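Local coordinates for universal stress protein (PDB 5AHW) that binds cyclic AMP as a homodimer of the universal stress protein A family and probably takes part in mycobacterial nucleotide signalling, at residues G25-A29 and A80-T84; L110-V116 and V141-S147. All blocks are in the same frame, centred on the assembly; numbering follows the deposited sequence.

Contact 1: G25-A29 and A80-T84; sequences GQIAA and AAGAT
Residues 25-29 form one alpha-helical turn, closed by the hydrogen bond from Ala29 N to Gly25 O (3.0 Å), against 80-84, where helix 65-80 ends. Gly25 lets the two segments come close: a CB here would stand 3.3 Å from Ala81 CB, and Gly25 O lies 3.5 Å from Ala83 N. Gln26, nearest Ala81 by CA (5.2 Å), points its CA-CB bond away, yet its m, t side chain brings CG to 3.6 Å from Ala81 CB. Ala28 CB reaches Ala83 CB at 4.4 Å. Ala29 CA lies 4.4 Å from Ala83 CA, and Ala29 CB 3.3 Å from Gly82 C. Gly82 (phi 115°, psi -24°) ends the helix in a Schellman motif; a side chain there would strike Ala29 CB and, at these angles, jam against Ala81 O. Small residues thus let a helix side pack by van der Waals contact against a helix C-terminus. The turn leads into edge strand 86-92 beside helix 15-31, whose Gln26 and Ile27 pack on Ser2 and Tyr4 of the second subunit.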
loop_
_atom_site.group_PDB
_atom_site.type_symbol
_atom_site.label_atom_id
_atom_site.label_comp_id
_atom_site.label_asym_id
_atom_site.label_seq_id
_atom_site.Cartn_x
_atom_site.Cartn_y
_atom_site.Cartn_z
ATOM N N GLY B 25 3.145 -4.026 11.065
ATOM C CA GLY B 25 3.139 -3.847 12.505
ATOM C C GLY B 25 3.197 -2.396 12.975
ATOM O O GLY B 25 2.518 -2.013 13.947
ATOM N N GLN B 26 3.984 -1.598 12.260
ATOM C CA GLN B 26 4.071 -0.161 12.492
ATOM C C GLN B 26 2.747 0.484 12.156
ATOM O O GLN B 26 2.230 1.281 12.925
ATOM C CB GLN B 26 5.238 0.451 11.672
ATOM C CG GLN B 26 6.577 -0.178 12.084
ATOM C CD GLN B 26 7.873 0.266 11.347
ATOM O OE1 GLN B 26 8.025 0.184 10.098
ATOM N NE2 GLN B 26 8.852 0.680 12.155
ATOM N N ILE B 27 2.160 0.130 11.020
ATOM C CA ILE B 27 0.911 0.788 10.607
ATOM C C ILE B 27 -0.209 0.431 11.547
ATOM O O ILE B 27 -1.006 1.287 11.949
ATOM C CB ILE B 27 0.545 0.467 9.172
ATOM C CG1 ILE B 27 1.463 1.263 8.305
ATOM C CG2 ILE B 27 -0.873 0.879 8.826
ATOM C CD1 ILE B 27 1.450 0.746 6.900
ATOM N N ALA B 28 -0.246 -0.818 11.957
ATOM C CA ALA B 28 -1.243 -1.206 12.943
ATOM C C ALA B 28 -1.065 -0.441 14.258
ATOM O O ALA B 28 -2.048 0.043 14.830
ATOM C CB ALA B 28 -1.170 -2.680 13.214
ATOM N N ALA B 29 0.167 -0.370 14.777
ATOM C CA ALA B 29 0.341 0.259 16.054
ATOM C C ALA B 29 -0.125 1.708 15.950
ATOM O O ALA B 29 -0.784 2.210 16.875
ATOM C CB ALA B 29 1.761 0.157 16.519
ATOM N N ALA B 80 7.741 -6.101 18.015
ATOM C CA ALA B 80 8.864 -5.188 18.123
ATOM C C ALA B 80 8.588 -3.854 17.399
ATOM O O ALA B 80 9.143 -2.849 17.779
ATOM C CB ALA B 80 10.148 -5.845 17.620
ATOM N N ALA B 81 7.715 -3.833 16.403
ATOM C CA ALA B 81 7.412 -2.636 15.668
ATOM C C ALA B 81 6.327 -1.850 16.273
ATOM O O ALA B 81 5.880 -0.887 15.661
ATOM C CB ALA B 81 6.944 -3.003 14.302
ATOM N N GLY B 82 5.796 -2.324 17.394
ATOM C CA GLY B 82 4.746 -1.606 18.071
ATOM C C GLY B 82 3.371 -2.232 18.161
ATOM O O GLY B 82 2.605 -1.883 19.048
ATOM N N ALA B 83 3.026 -3.131 17.270
ATOM C CA ALA B 83 1.678 -3.701 17.349
ATOM C C ALA B 83 1.472 -4.470 18.670
ATOM O O ALA B 83 2.386 -5.133 19.155
ATOM C CB ALA B 83 1.437 -4.609 16.157
ATOM N N THR B 84 0.279 -4.366 19.238
ATOM C CA THR B 84 -0.066 -5.015 20.478
ATOM C C THR B 84 -1.278 -5.930 20.355
ATOM O O THR B 84 -1.526 -6.743 21.249
ATOM C CB THR B 84 -0.431 -3.974 21.568
ATOM O OG1 THR B 84 -1.466 -3.123 21.056
ATOM C CG2 THR B 84 0.801 -3.111 21.978
#

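Contact 2: L110-V116 and V141-S147; sequences LLVVGNV and VLIVHTS. With CMP (adenosine-3',5'-cyclic-monophosphate), chain K.
Val112, its chi1 t, lays CG1 3.6 Å from Val144 CG2 and CG2 4.1 Å from Leu142 CB, on the sheet face where Leu110 CD1 also meets Leu142 CB at 4.1 Å. Strands 110-114 and 141-144 run parallel, 4.6 Å apart at closest approach and crossing at -22°. Leu111 pairs with Val141, Val112 with Leu142 and Val113 with Ile143, through the hydrogen bonds Leu142 N to Leu111 O (2.9 Å), Val113 N to Leu142 O (3.0 Å) and Val144 N to Val113 O (2.8 Å). On the other face, Val113 CG2 lies 4.1 Å from Ile143 CG1. Beyond the strands, Asn115 (chi1 p) turns into the C-terminal tail: its OD1 accepts a hydrogen bond from Ser147 OG at 2.6 Å, and its ND2 donates to Ser147 O at 3.0 Å. The strand end and this loop cradle the cyclic AMP ribose-phosphate, as expected at the C-terminal strand ends of a HUP-type parallel sheet. Val116 N donates to CMP O5' (3.1 Å), Gly114 N weakly to CMP O2' (3.4 Å), and Thr146 OG1 lies 2.6 Å from CMP O1P. A CB on Gly114 would clash with CMP O1P and Thr146 OG1. Ser14, Ser16, Gly10 and Ala40 also hydrogen-bond to the ligand. Strand 110-114 lies between strands 6-10 and 140-144, with helix 15-31 over Val112 and Leu142 and helix 95-105 under Leu111 and Val113; residues 141-143 pair antiparallel with the second subunit, continuing the sheet across the dimer.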
loop_
_atom_site.group_PDB
_atom_site.type_symbol
_atom_site.label_atom_id
_atom_site.label_comp_id
_atom_site.label_asym_id
_atom_site.label_seq_id
_atom_site.Cartn_x
_atom_site.Cartn_y
_atom_site.Cartn_z
ATOM N N LEU B 110 -7.072 -3.047 5.380
ATOM C CA LEU B 110 -5.846 -3.039 4.601
ATOM C C LEU B 110 -5.183 -4.418 4.566
ATOM O O LEU B 110 -5.110 -5.138 5.563
ATOM C CB LEU B 110 -4.875 -2.031 5.214
ATOM C CG LEU B 110 -3.462 -1.932 4.622
ATOM C CD1 LEU B 110 -3.548 -1.215 3.295
ATOM C CD2 LEU B 110 -2.499 -1.226 5.563
ATOM N N LEU B 111 -4.655 -4.735 3.412
ATOM C CA LEU B 111 -3.915 -5.944 3.199
ATOM C C LEU B 111 -2.478 -5.596 2.787
ATOM O O LEU B 111 -2.270 -4.799 1.895
ATOM C CB LEU B 111 -4.655 -6.649 2.067
ATOM C CG LEU B 111 -4.200 -7.985 1.585
ATOM C CD1 LEU B 111 -3.709 -8.912 2.705
ATOM C CD2 LEU B 111 -5.436 -8.506 0.906
ATOM N N VAL B 112 -1.480 -6.161 3.456
ATOM C CA VAL B 112 -0.116 -5.826 3.217
ATOM C C VAL B 112 0.657 -7.037 2.673
ATOM O O VAL B 112 0.600 -8.163 3.207
ATOM C CB VAL B 112 0.509 -5.382 4.536
ATOM C CG1 VAL B 112 1.956 -4.911 4.355
ATOM C CG2 VAL B 112 -0.316 -4.255 5.124
ATOM N N VAL B 113 1.406 -6.796 1.600
ATOM C CA VAL B 113 2.313 -7.744 1.005
ATOM C C VAL B 113 3.642 -7.062 0.645
ATOM O O VAL B 113 3.702 -5.856 0.469
ATOM C CB VAL B 113 1.681 -8.408 -0.269
ATOM C CG1 VAL B 113 0.467 -9.268 0.064
ATOM C CG2 VAL B 113 1.242 -7.398 -1.286
ATOM N N GLY B 114 4.727 -7.817 0.577
ATOM C CA GLY B 114 5.959 -7.366 -0.100
ATOM C C GLY B 114 5.822 -7.447 -1.593
ATOM O O GLY B 114 4.758 -7.839 -2.109
ATOM N N ASN B 115 6.915 -7.136 -2.290
ATOM C CA ASN B 115 6.898 -6.888 -3.711
ATOM C C ASN B 115 7.646 -7.891 -4.513
ATOM O O ASN B 115 7.865 -7.698 -5.702
ATOM C CB ASN B 115 7.505 -5.489 -3.958
ATOM C CG ASN B 115 9.027 -5.429 -3.779
ATOM O OD1 ASN B 115 9.671 -6.222 -3.058
ATOM N ND2 ASN B 115 9.621 -4.451 -4.419
ATOM N N VAL B 116 8.106 -8.956 -3.881
ATOM C CA VAL B 116 8.938 -9.934 -4.574
ATOM C C VAL B 116 8.104 -10.464 -5.686
ATOM O O VAL B 116 6.982 -10.858 -5.484
ATOM C CB VAL B 116 9.402 -11.050 -3.631
ATOM C CG1 VAL B 116 10.068 -12.197 -4.378
ATOM C CG2 VAL B 116 10.344 -10.455 -2.589
ATOM N N VAL B 141 -4.520 -1.907 -0.572
ATOM C CA VAL B 141 -3.377 -2.798 -0.558
ATOM C C VAL B 141 -2.087 -2.010 -0.423
ATOM O O VAL B 141 -1.834 -1.129 -1.231
ATOM C CB VAL B 141 -3.337 -3.609 -1.846
ATOM C CG1 VAL B 141 -2.077 -4.416 -1.921
ATOM C CG2 VAL B 141 -4.504 -4.594 -1.813
ATOM N N LEU B 142 -1.267 -2.374 0.550
ATOM C CA LEU B 142 0.047 -1.782 0.692
ATOM C C LEU B 142 1.052 -2.816 0.135
ATOM O O LEU B 142 1.151 -3.939 0.613
ATOM C CB LEU B 142 0.372 -1.517 2.148
ATOM C CG LEU B 142 1.710 -0.881 2.466
ATOM C CD1 LEU B 142 1.772 0.549 1.889
ATOM C CD2 LEU B 142 1.982 -0.799 3.985
ATOM N N ILE B 143 1.834 -2.363 -0.818
ATOM C CA ILE B 143 2.931 -3.110 -1.345
ATOM C C ILE B 143 4.170 -2.544 -0.787
ATOM O O ILE B 143 4.548 -1.478 -1.154
ATOM C CB ILE B 143 2.885 -3.086 -2.892
ATOM C CG1 ILE B 143 1.607 -3.839 -3.365
ATOM C CG2 ILE B 143 4.133 -3.786 -3.485
ATOM C CD1 ILE B 143 1.432 -3.835 -4.858
ATOM N N VAL B 144 4.771 -3.258 0.161
ATOM C CA VAL B 144 5.985 -2.831 0.831
ATOM C C VAL B 144 7.172 -3.105 -0.064
ATOM O O VAL B 144 7.237 -4.201 -0.654
ATOM C CB VAL B 144 6.142 -3.614 2.144
ATOM C CG1 VAL B 144 7.447 -3.234 2.861
ATOM C CG2 VAL B 144 4.916 -3.346 3.026
ATOM N N HIS B 145 8.088 -2.132 -0.237
ATOM C CA HIS B 145 9.243 -2.343 -1.118
ATOM C C HIS B 145 10.281 -3.197 -0.387
ATOM O O HIS B 145 11.116 -2.694 0.321
ATOM C CB HIS B 145 9.893 -1.012 -1.506
ATOM C CG HIS B 145 10.684 -1.085 -2.773
ATOM N ND1 HIS B 145 12.057 -0.908 -2.819
ATOM C CD2 HIS B 145 10.284 -1.301 -4.050
ATOM C CE1 HIS B 145 12.465 -1.030 -4.072
ATOM N NE2 HIS B 145 11.409 -1.265 -4.839
ATOM N N THR B 146 10.260 -4.497 -0.568
ATOM C CA THR B 146 11.071 -5.375 0.247
ATOM C C THR B 146 12.184 -5.969 -0.567
ATOM O O THR B 146 13.069 -6.615 -0.034
ATOM C CB THR B 146 10.206 -6.548 0.775
ATOM O OG1 THR B 146 9.604 -7.247 -0.335
ATOM C CG2 THR B 146 9.139 -6.020 1.718
ATOM N N SER B 147 12.133 -5.755 -1.860
ATOM C CA SER B 147 13.194 -6.257 -2.778
ATOM C C SER B 147 13.326 -5.390 -4.035
ATOM O O SER B 147 12.587 -4.438 -4.345
ATOM C CB SER B 147 12.862 -7.643 -3.194
ATOM O OG SER B 147 11.683 -7.596 -3.995
ATOM O OXT SER B 147 14.231 -5.617 -4.796
HETATM P P CMP K . 7.739 -10.671 -0.004
HETATM O O1P CMP K . 8.505 -9.453 0.497
HETATM O O2P CMP K . 8.548 -11.875 0.136
HETATM O "O5'" CMP K . 7.116 -10.503 -1.445
HETATM C "C5'" CMP K . 5.998 -11.255 -1.979
HETATM C "C4'" CMP K . 4.966 -11.315 -0.888
HETATM O "O4'" CMP K . 3.879 -12.179 -1.171
HETATM C "C3'" CMP K . 5.485 -11.822 0.405
HETATM O "O3'" CMP K . 6.413 -10.874 0.913
HETATM C "C2'" CMP K . 4.195 -12.059 1.202
HETATM O "O2'" CMP K . 3.608 -10.859 1.725
HETATM C "C1'" CMP K . 3.310 -12.608 0.070
HETATM N N9 CMP K . 3.361 -14.087 0.167
HETATM C C8 CMP K . 4.101 -14.929 -0.579
HETATM N N7 CMP K . 3.951 -16.196 -0.165
HETATM C C5 CMP K . 3.101 -16.181 0.835
HETATM C C6 CMP K . 2.464 -17.181 1.709
HETATM N N6 CMP K . 2.754 -18.465 1.551
HETATM N N1 CMP K . 1.612 -16.763 2.655
HETATM C C2 CMP K . 1.307 -15.473 2.834
HETATM N N3 CMP K . 1.859 -14.495 2.085
HETATM C C4 CMP K . 2.735 -14.791 1.090
#

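Contact 2 is largely buried and forms part of the central sheet, while contact 1 is partly buried and lies farther from the chain centre, where a helix meets the turn leading to an edge strand. Backbone bonding and branched aliphatic side chains hold 110-116 to 141-147, with polar groups gathered at the nucleotide end; glycine and alanine allow close van der Waals packing between 25-29 and 80-84, with Gly25 CA about 13 Å from the nearest atom of the cyclic AMP. Helix 15-31 joins them: Ile27, whose CA-CB bond points away from 80-84, puts CD1 3.3 Å from Leu142 CD2 and CG2 4.2 Å from Leu110 CD2. Both contacts also touch the second subunit.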